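Local coordinates for trichomaglin (Trichosanthes lepiniana, PDB 1SGL), which probably cleaves RNA as an S-like ribonuclease of the T2 family, hydrolysing phosphodiester bonds, at residues A[37-42]-A[131-136]; A[167-172]-A[195-200]; A[174-179]-A[202-207]. One frame throughout, in Å; residues are numbered along the deposited sequence.

Contact 1. Residues A[37-42]-A[131-136]; sequences PTQFTI and NVDKAL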
loop_
_atom_site.group_PDB
_atom_site.type_symbol
_atom_site.label_atom_id
_atom_site.label_comp_id
_atom_site.label_asym_id
_atom_site.label_seq_id
_atom_site.Cartn_x
_atom_site.Cartn_y
_atom_site.Cartn_z
ATOM N N PRO A 37 -7.161 -11.192 -11.081
ATOM C CA PRO A 37 -7.681 -11.366 -9.722
ATOM C C PRO A 37 -7.516 -10.120 -8.858
ATOM O O PRO A 37 -6.601 -9.323 -9.052
ATOM C CB PRO A 37 -6.879 -12.551 -9.196
ATOM C CG PRO A 37 -5.562 -12.389 -9.895
ATOM C CD PRO A 37 -5.993 -12.059 -11.309
ATOM N N THR A 38 -8.428 -9.959 -7.909
ATOM C CA THR A 38 -8.407 -8.832 -6.995
ATOM C C THR A 38 -7.286 -9.086 -5.998
ATOM O O THR A 38 -7.154 -10.189 -5.477
ATOM C CB THR A 38 -9.757 -8.717 -6.264
ATOM O OG1 THR A 38 -10.783 -8.464 -7.228
ATOM C CG2 THR A 38 -9.735 -7.592 -5.251
ATOM N N GLN A 39 -6.478 -8.067 -5.738
ATOM C CA GLN A 39 -5.362 -8.222 -4.818
ATOM C C GLN A 39 -5.022 -6.957 -4.052
ATOM O O GLN A 39 -5.602 -5.892 -4.288
ATOM C CB GLN A 39 -4.111 -8.634 -5.584
ATOM C CG GLN A 39 -4.227 -9.911 -6.380
ATOM C CD GLN A 39 -2.880 -10.351 -6.911
ATOM O OE1 GLN A 39 -2.172 -9.570 -7.556
ATOM N NE2 GLN A 39 -2.510 -11.599 -6.636
ATOM N N PHE A 40 -4.074 -7.094 -3.130
ATOM C CA PHE A 40 -3.577 -5.956 -2.372
ATOM C C PHE A 40 -2.540 -5.307 -3.284
ATOM O O PHE A 40 -1.703 -6.002 -3.854
ATOM C CB PHE A 40 -2.861 -6.391 -1.088
ATOM C CG PHE A 40 -3.771 -6.578 0.091
ATOM C CD1 PHE A 40 -4.076 -7.854 0.557
ATOM C CD2 PHE A 40 -4.335 -5.481 0.727
ATOM C CE1 PHE A 40 -4.938 -8.030 1.650
ATOM C CE2 PHE A 40 -5.198 -5.644 1.814
ATOM C CZ PHE A 40 -5.498 -6.916 2.277
ATOM N N THR A 41 -2.608 -3.991 -3.435
ATOM C CA THR A 41 -1.638 -3.257 -4.249
ATOM C C THR A 41 -0.975 -2.207 -3.353
ATOM O O THR A 41 -1.458 -1.902 -2.259
ATOM C CB THR A 41 -2.302 -2.549 -5.463
ATOM O OG1 THR A 41 -3.298 -1.625 -5.001
ATOM C CG2 THR A 41 -2.948 -3.585 -6.395
ATOM N N ILE A 42 0.132 -1.659 -3.827
ATOM C CA ILE A 42 0.892 -0.671 -3.073
ATOM C C ILE A 42 0.287 0.723 -3.057
ATOM O O ILE A 42 -0.099 1.249 -4.098
ATOM C CB ILE A 42 2.319 -0.540 -3.654
ATOM C CG1 ILE A 42 3.030 -1.890 -3.573
ATOM C CG2 ILE A 42 3.092 0.563 -2.929
ATOM C CD1 ILE A 42 4.243 -1.975 -4.460
ATOM N N ASN A 131 5.493 -10.851 0.049
ATOM C CA ASN A 131 4.220 -10.770 -0.646
ATOM C C ASN A 131 3.002 -11.305 0.104
ATOM O O ASN A 131 2.807 -12.519 0.227
ATOM C CB ASN A 131 4.336 -11.468 -1.997
ATOM C CG ASN A 131 3.235 -11.070 -2.940
ATOM O OD1 ASN A 131 2.055 -11.212 -2.627
ATOM N ND2 ASN A 131 3.610 -10.555 -4.105
ATOM N N VAL A 132 2.162 -10.386 0.567
ATOM C CA VAL A 132 0.974 -10.780 1.294
ATOM C C VAL A 132 -0.042 -11.494 0.403
ATOM O O VAL A 132 -0.734 -12.392 0.870
ATOM C CB VAL A 132 0.303 -9.569 1.982
ATOM C CG1 VAL A 132 1.308 -8.886 2.912
ATOM C CG2 VAL A 132 -0.214 -8.590 0.939
ATOM N N ASP A 133 -0.129 -11.116 -0.872
ATOM C CA ASP A 133 -1.091 -11.765 -1.758
ATOM C C ASP A 133 -0.813 -13.268 -1.852
ATOM O O ASP A 133 -1.735 -14.087 -1.771
ATOM C CB ASP A 133 -1.063 -11.134 -3.152
ATOM C CG ASP A 133 -1.560 -9.694 -3.150
ATOM O OD1 ASP A 133 -2.685 -9.446 -2.668
ATOM O OD2 ASP A 133 -0.821 -8.810 -3.631
ATOM N N LYS A 134 0.462 -13.618 -2.001
ATOM C CA LYS A 134 0.874 -15.015 -2.095
ATOM C C LYS A 134 0.575 -15.768 -0.789
ATOM O O LYS A 134 0.146 -16.920 -0.811
ATOM C CB LYS A 134 2.366 -15.096 -2.417
ATOM C CG LYS A 134 2.837 -16.487 -2.808
ATOM C CD LYS A 134 2.281 -16.902 -4.168
ATOM C CE LYS A 134 2.986 -18.153 -4.702
ATOM N NZ LYS A 134 2.687 -18.402 -6.153
ATOM N N ALA A 135 0.799 -15.111 0.343
ATOM C CA ALA A 135 0.529 -15.723 1.637
ATOM C C ALA A 135 -0.953 -16.068 1.764
ATOM O O ALA A 135 -1.306 -17.199 2.108
ATOM C CB ALA A 135 0.935 -14.785 2.752
ATOM N N LEU A 136 -1.819 -15.102 1.475
ATOM C CA LEU A 136 -3.256 -15.329 1.579
ATOM C C LEU A 136 -3.736 -16.413 0.632
ATOM O O LEU A 136 -4.518 -17.273 1.021
ATOM C CB LEU A 136 -4.033 -14.042 1.310
ATOM C CG LEU A 136 -3.843 -12.884 2.292
ATOM C CD1 LEU A 136 -4.862 -11.795 1.953
ATOM C CD2 LEU A 136 -4.031 -13.359 3.732
#
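F40 and D133 join a sheet strand to a helix start, an example of helix-on-sheet packing in the alpha+beta fold of the ribonuclease T2 family. The axes of strand 40-42 and helix 132-136 run nearly antiparallel, 9.6 Å apart, and D133 spans the gap with its whole side chain. Its CB lies 3.8 Å from Q39 NE2. A chi1 of -67° sets CG anti to the carbonyl carbon and toward 37-42. There OD1 takes the N-H of F40 on its syn lone pair, in a nearly straight bond of 2.8 Å between F40 N and D133 OD1. OD2 ends 3.0 Å from F40 O, two acceptors that do not bond, a closeness that would probably raise the pKa of the carboxylate. The flat amide of Q39 stacks on the carboxylate, their planes 10° apart, while F127 of helix 116-129 also touches D133. One residue before the first turn, N131 is the N-cap, accepting from K134 N through OD1, and this helix end would probably work against that shift by favouring a negative charge. The apolar half of the contact belongs to the F40 ring, which also meets W14 edge-to-face. V132 CG2 approaches it obliquely, 4.0 Å from F40 CD1, and L136 CD1 lies in the ring plane, at the edge, 3.8 Å from F40 CE1.

Contact 2. Residues A[167-172]-A[195-200]; sequences KLRCDE and VGSCPR. With SO4 (sulfate ion), chain D; SO4 (sulfate ion), chain E.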
loop_
_atom_site.group_PDB
_atom_site.type_symbol
_atom_site.label_atom_id
_atom_site.label_comp_id
_atom_site.label_asym_id
_atom_site.label_seq_id
_atom_site.Cartn_x
_atom_site.Cartn_y
_atom_site.Cartn_z
ATOM N N LYS A 167 -0.882 -4.542 10.341
ATOM C CA LYS A 167 -1.919 -3.674 10.866
ATOM C C LYS A 167 -3.058 -3.674 9.833
ATOM O O LYS A 167 -2.852 -3.318 8.677
ATOM C CB LYS A 167 -1.344 -2.265 11.056
ATOM C CG LYS A 167 -2.345 -1.225 11.515
ATOM C CD LYS A 167 -1.650 -0.025 12.161
ATOM C CE LYS A 167 -0.603 0.597 11.248
ATOM N NZ LYS A 167 0.003 1.831 11.837
ATOM N N LEU A 168 -4.248 -4.107 10.238
ATOM C CA LEU A 168 -5.394 -4.145 9.332
ATOM C C LEU A 168 -6.366 -3.021 9.642
ATOM O O LEU A 168 -6.576 -2.671 10.806
ATOM C CB LEU A 168 -6.139 -5.472 9.444
ATOM C CG LEU A 168 -5.733 -6.668 8.579
ATOM C CD1 LEU A 168 -6.115 -6.400 7.130
ATOM C CD2 LEU A 168 -4.248 -6.943 8.723
ATOM N N ARG A 169 -6.955 -2.458 8.593
ATOM C CA ARG A 169 -7.918 -1.382 8.734
ATOM C C ARG A 169 -9.122 -1.696 7.841
ATOM O O ARG A 169 -8.963 -1.980 6.653
ATOM C CB ARG A 169 -7.274 -0.061 8.330
ATOM C CG ARG A 169 -8.025 1.159 8.832
ATOM C CD ARG A 169 -7.043 2.192 9.391
ATOM N NE ARG A 169 -7.723 3.266 10.104
ATOM C CZ ARG A 169 -7.099 4.232 10.770
ATOM N NH1 ARG A 169 -5.771 4.262 10.817
ATOM N NH2 ARG A 169 -7.805 5.166 11.397
ATOM N N CYS A 170 -10.314 -1.665 8.430
ATOM C CA CYS A 170 -11.567 -1.960 7.733
ATOM C C CYS A 170 -12.480 -0.739 7.711
ATOM O O CYS A 170 -12.307 0.175 8.510
ATOM C CB CYS A 170 -12.325 -3.087 8.452
ATOM S SG CYS A 170 -11.592 -4.742 8.287
ATOM N N ASP A 171 -13.441 -0.710 6.790
ATOM C CA ASP A 171 -14.381 0.397 6.798
ATOM C C ASP A 171 -15.437 -0.011 7.838
ATOM O O ASP A 171 -15.279 -1.032 8.513
ATOM C CB ASP A 171 -15.009 0.648 5.412
ATOM C CG ASP A 171 -15.696 -0.573 4.830
ATOM O OD1 ASP A 171 -16.087 -1.488 5.582
ATOM O OD2 ASP A 171 -15.861 -0.597 3.595
ATOM N N GLU A 172 -16.502 0.767 7.977
ATOM C CA GLU A 172 -17.516 0.458 8.981
ATOM C C GLU A 172 -18.494 -0.673 8.653
ATOM O O GLU A 172 -19.260 -1.106 9.518
ATOM C CB GLU A 172 -18.260 1.744 9.353
ATOM C CG GLU A 172 -17.340 2.746 10.053
ATOM C CD GLU A 172 -18.059 3.986 10.547
ATOM O OE1 GLU A 172 -19.285 3.922 10.766
ATOM O OE2 GLU A 172 -17.390 5.022 10.733
ATOM N N VAL A 195 -3.925 -2.296 16.631
ATOM C CA VAL A 195 -4.983 -1.318 16.394
ATOM C C VAL A 195 -6.359 -1.989 16.364
ATOM O O VAL A 195 -6.485 -3.157 16.003
ATOM C CB VAL A 195 -4.782 -0.582 15.050
ATOM C CG1 VAL A 195 -4.995 -1.552 13.886
ATOM C CG2 VAL A 195 -5.749 0.581 14.947
ATOM N N GLY A 196 -7.386 -1.241 16.748
ATOM C CA GLY A 196 -8.732 -1.781 16.736
ATOM C C GLY A 196 -9.512 -1.152 15.600
ATOM O O GLY A 196 -9.829 0.037 15.644
ATOM N N SER A 197 -9.808 -1.931 14.568
ATOM C CA SER A 197 -10.551 -1.396 13.434
ATOM C C SER A 197 -11.520 -2.400 12.845
ATOM O O SER A 197 -12.702 -2.115 12.667
ATOM C CB SER A 197 -9.589 -0.936 12.333
ATOM O OG SER A 197 -10.296 -0.627 11.138
ATOM N N CYS A 198 -11.008 -3.581 12.543
ATOM C CA CYS A 198 -11.812 -4.620 11.937
ATOM C C CYS A 198 -12.591 -5.473 12.924
ATOM O O CYS A 198 -12.116 -5.761 14.017
ATOM C CB CYS A 198 -10.919 -5.528 11.105
ATOM S SG CYS A 198 -10.123 -4.730 9.682
ATOM N N PRO A 199 -13.812 -5.883 12.544
ATOM C CA PRO A 199 -14.645 -6.721 13.407
ATOM C C PRO A 199 -14.097 -8.147 13.297
ATOM O O PRO A 199 -13.132 -8.372 12.563
ATOM C CB PRO A 199 -16.028 -6.572 12.793
ATOM C CG PRO A 199 -15.717 -6.438 11.326
ATOM C CD PRO A 199 -14.543 -5.484 11.326
ATOM N N ARG A 200 -14.710 -9.097 14.000
ATOM C CA ARG A 200 -14.247 -10.487 13.985
ATOM C C ARG A 200 -14.337 -11.139 12.609
ATOM O O ARG A 200 -13.514 -11.980 12.264
ATOM C CB ARG A 200 -15.031 -11.338 14.997
ATOM C CG ARG A 200 -14.437 -12.739 15.192
ATOM C CD ARG A 200 -15.275 -13.602 16.132
ATOM N NE ARG A 200 -15.851 -12.793 17.192
ATOM C CZ ARG A 200 -15.144 -12.056 18.042
ATOM N NH1 ARG A 200 -13.817 -12.034 17.968
ATOM N NH2 ARG A 200 -15.771 -11.308 18.944
HETATM S S SO4 D . -1.928 3.208 8.965
HETATM O O1 SO4 D . -2.864 4.295 8.616
HETATM O O2 SO4 D . -1.171 2.797 7.763
HETATM O O3 SO4 D . -2.706 2.063 9.480
HETATM O O4 SO4 D . -0.984 3.681 9.998
HETATM S S SO4 E . -18.000 3.615 4.648
HETATM O O1 SO4 E . -17.818 5.065 4.419
HETATM O O2 SO4 E . -19.378 3.357 5.108
HETATM O O3 SO4 E . -17.049 3.157 5.681
HETATM O O4 SO4 E . -17.760 2.894 3.382
HETATM O O HOH W 1 -8.323 -4.257 12.588
HETATM O O HOH W 2 -14.713 -1.492 11.120
#
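With SG anti to the carbonyl carbon in both C170 (chi1 -72°) and C198 (chi1 -64°), the two sulphurs meet at 2.0 Å, C170 SG to C198 SG, and the disulfide twists by 96° about that bond. It pins edge strand 167-170 to the loop that precedes strand 201-203. Next to it, S197 turns OG anti to its own backbone N, and OG accepts a nearly straight bond from the strand, 2.9 Å from C170 N to S197 OG. Two waters extend the polar seam: one donates to L168 O and accepts from C198 N, the other donates to both D171 O and S197 O. At the start of the strand, the aliphatic part of K167 crosses V195 at about a right angle, K167 CG lying 3.6 Å from V195 CG1. The side chain bends at chi3, and K167 NZ donates a hydrogen bond of 2.8 Å to O4 of a sulfate probably from the crystallisation liquor, which S180 and R46 also bind. An alanine here would probably leave that sulfate without its lysine partner and open a gap beside V195 CG1. R169 NH1 stands farther from the same ion, 3.6 Å from its O1. The chemistry divides: a disulfide, a serine bond and waters fix the loop, whereas a basic group at the strand's start can bind an anion.

Contact 3. Residues A[174-179]-A[202-207]; sequences GLVQKL and VSLPEI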
loop_
_atom_site.group_PDB
_atom_site.type_symbol
_atom_site.label_atom_id
_atom_site.label_comp_id
_atom_site.label_asym_id
_atom_site.label_seq_id
_atom_site.Cartn_x
_atom_site.Cartn_y
_atom_site.Cartn_z
ATOM N N GLY A 174 -17.339 -3.520 7.635
ATOM C CA GLY A 174 -16.526 -4.715 7.775
ATOM C C GLY A 174 -15.697 -5.112 6.558
ATOM O O GLY A 174 -15.287 -6.269 6.446
ATOM N N LEU A 175 -15.462 -4.184 5.636
ATOM C CA LEU A 175 -14.653 -4.491 4.460
ATOM C C LEU A 175 -13.215 -4.097 4.730
ATOM O O LEU A 175 -12.951 -3.030 5.282
ATOM C CB LEU A 175 -15.155 -3.739 3.220
ATOM C CG LEU A 175 -16.307 -4.365 2.417
ATOM C CD1 LEU A 175 -17.534 -4.556 3.301
ATOM C CD2 LEU A 175 -16.650 -3.468 1.233
ATOM N N VAL A 176 -12.290 -4.973 4.355
ATOM C CA VAL A 176 -10.868 -4.709 4.534
ATOM C C VAL A 176 -10.463 -3.613 3.553
ATOM O O VAL A 176 -10.709 -3.723 2.348
ATOM C CB VAL A 176 -10.019 -5.969 4.246
ATOM C CG1 VAL A 176 -8.537 -5.601 4.222
ATOM C CG2 VAL A 176 -10.285 -7.037 5.305
ATOM N N GLN A 177 -9.857 -2.549 4.063
ATOM C CA GLN A 177 -9.434 -1.462 3.193
ATOM C C GLN A 177 -7.940 -1.439 2.976
ATOM O O GLN A 177 -7.473 -1.307 1.851
ATOM C CB GLN A 177 -9.828 -0.097 3.762
ATOM C CG GLN A 177 -11.299 0.206 3.772
ATOM C CD GLN A 177 -11.580 1.592 4.327
ATOM O OE1 GLN A 177 -11.097 1.955 5.402
ATOM N NE2 GLN A 177 -12.364 2.371 3.597
ATOM N N LYS A 178 -7.196 -1.554 4.066
ATOM C CA LYS A 178 -5.752 -1.477 4.001
ATOM C C LYS A 178 -5.066 -2.479 4.916
ATOM O O LYS A 178 -5.619 -2.913 5.925
ATOM C CB LYS A 178 -5.315 -0.063 4.397
ATOM C CG LYS A 178 -6.116 1.035 3.714
ATOM C CD LYS A 178 -6.029 2.379 4.451
ATOM C CE LYS A 178 -4.639 3.000 4.379
ATOM N NZ LYS A 178 -3.622 2.213 5.119
ATOM N N LEU A 179 -3.846 -2.831 4.548
ATOM C CA LEU A 179 -3.038 -3.741 5.328
ATOM C C LEU A 179 -1.652 -3.134 5.273
ATOM O O LEU A 179 -1.127 -2.877 4.190
ATOM C CB LEU A 179 -3.045 -5.147 4.719
ATOM C CG LEU A 179 -2.280 -6.208 5.521
ATOM C CD1 LEU A 179 -2.759 -7.600 5.125
ATOM C CD2 LEU A 179 -0.778 -6.060 5.290
ATOM N N VAL A 202 -14.576 -10.443 8.434
ATOM C CA VAL A 202 -14.365 -9.420 7.428
ATOM C C VAL A 202 -14.578 -9.939 6.023
ATOM O O VAL A 202 -14.659 -11.146 5.788
ATOM C CB VAL A 202 -12.940 -8.822 7.533
ATOM C CG1 VAL A 202 -12.740 -8.191 8.903
ATOM C CG2 VAL A 202 -11.893 -9.903 7.278
ATOM N N SER A 203 -14.679 -9.018 5.078
ATOM C CA SER A 203 -14.882 -9.418 3.704
ATOM C C SER A 203 -13.813 -8.831 2.802
ATOM O O SER A 203 -13.320 -7.727 3.031
ATOM C CB SER A 203 -16.278 -9.001 3.233
ATOM O OG SER A 203 -16.440 -7.602 3.289
ATOM N N LEU A 204 -13.448 -9.612 1.791
ATOM C CA LEU A 204 -12.452 -9.247 0.797
ATOM C C LEU A 204 -13.201 -9.299 -0.526
ATOM O O LEU A 204 -13.103 -10.271 -1.269
ATOM C CB LEU A 204 -11.306 -10.266 0.794
ATOM C CG LEU A 204 -10.387 -10.282 2.024
ATOM C CD1 LEU A 204 -9.536 -11.547 2.036
ATOM C CD2 LEU A 204 -9.500 -9.056 2.006
ATOM N N PRO A 205 -13.977 -8.251 -0.829
ATOM C CA PRO A 205 -14.744 -8.212 -2.077
ATOM C C PRO A 205 -13.891 -8.151 -3.340
ATOM O O PRO A 205 -12.754 -7.664 -3.322
ATOM C CB PRO A 205 -15.615 -6.970 -1.905
ATOM C CG PRO A 205 -14.737 -6.063 -1.092
ATOM C CD PRO A 205 -14.155 -7.005 -0.057
ATOM N N GLU A 206 -14.446 -8.659 -4.436
ATOM C CA GLU A 206 -13.741 -8.635 -5.708
ATOM C C GLU A 206 -13.995 -7.273 -6.337
ATOM O O GLU A 206 -14.914 -6.554 -5.936
ATOM C CB GLU A 206 -14.281 -9.713 -6.644
ATOM C CG GLU A 206 -14.401 -11.096 -6.034
ATOM C CD GLU A 206 -15.148 -12.052 -6.946
ATOM O OE1 GLU A 206 -14.562 -12.502 -7.952
ATOM O OE2 GLU A 206 -16.330 -12.341 -6.667
ATOM N N ILE A 207 -13.175 -6.915 -7.316
ATOM C CA ILE A 207 -13.356 -5.651 -8.010
ATOM C C ILE A 207 -14.676 -5.763 -8.765
ATOM O O ILE A 207 -14.927 -6.759 -9.436
ATOM C CB ILE A 207 -12.221 -5.396 -9.009
ATOM C CG1 ILE A 207 -10.918 -5.128 -8.251
ATOM C CG2 ILE A 207 -12.574 -4.225 -9.912
ATOM C CD1 ILE A 207 -9.687 -5.082 -9.137
#
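This is a single beta bridge, with parallel register, between the start of strand 176-184 in the main antiparallel sheet and the region of strand 201-203, which pairs with strand 148-150 in a separate small sheet. Its centre is the pair L175 and S203, whose CA atoms lie 5.0 Å apart, and S203 uses both of its backbone polar groups. S203 N donates to G174 O at 3.1 Å, while S203 O accepts from V176 N at 3.2 Å in an almost straight bond. G174 O is also approached by the CA-H of V202. The backbone of G174 has positive phi (86°), a conformation in which a side chain would be jammed against the preceding carbonyl oxygen. Around the bridge the packing is mostly apolar. V176 has CG1 anti to the backbone N (chi1 171°), which leaves CG2 beside that N; this second branch lies 3.8 Å from V202 CG2, the two side chains crossing obliquely. L204 brings its CD2 back to 3.8 Å from V176 CB, and I154 of helix 151-162 touches both V202 and L204. Within the bridged pair, L175 CD1 packs 3.2 Å from S203 OG, and the other branch reaches the proline ring, L175 CD2 to P205 CG being 4.0 Å. Farther along, Q177 and K178 of this strand stand opposite the single R169, forming a classic beta bulge. The backbone bonds could form with many side chains; the apolar packing of V176, V202, L204, L175 and P205 and the positive phi of G174 are specific, and bonds and packing join the two sheets.

Followed from the N terminus, the chain first enters contact 1, where strand 40-47 meets helix 132-139 and closes a long loop of 88 residues holding much of the helical part. Contacts 2 and 3 come later, in series with it, and they cross each other: 167-172 and 174-179 lead, then 195-200 and 202-207 return in the same order, each pair closing a 22-residue span without helix. Strands 167-170 and 176-184 are neighbours in the main sheet, with a probable hydrogen bond from Q177 N to R169 O between them. Contact 3 also touches contact 1, where T38 OG1 probably bonds I207 N and F40 packs on L179. The tail thereby returns to the early chain.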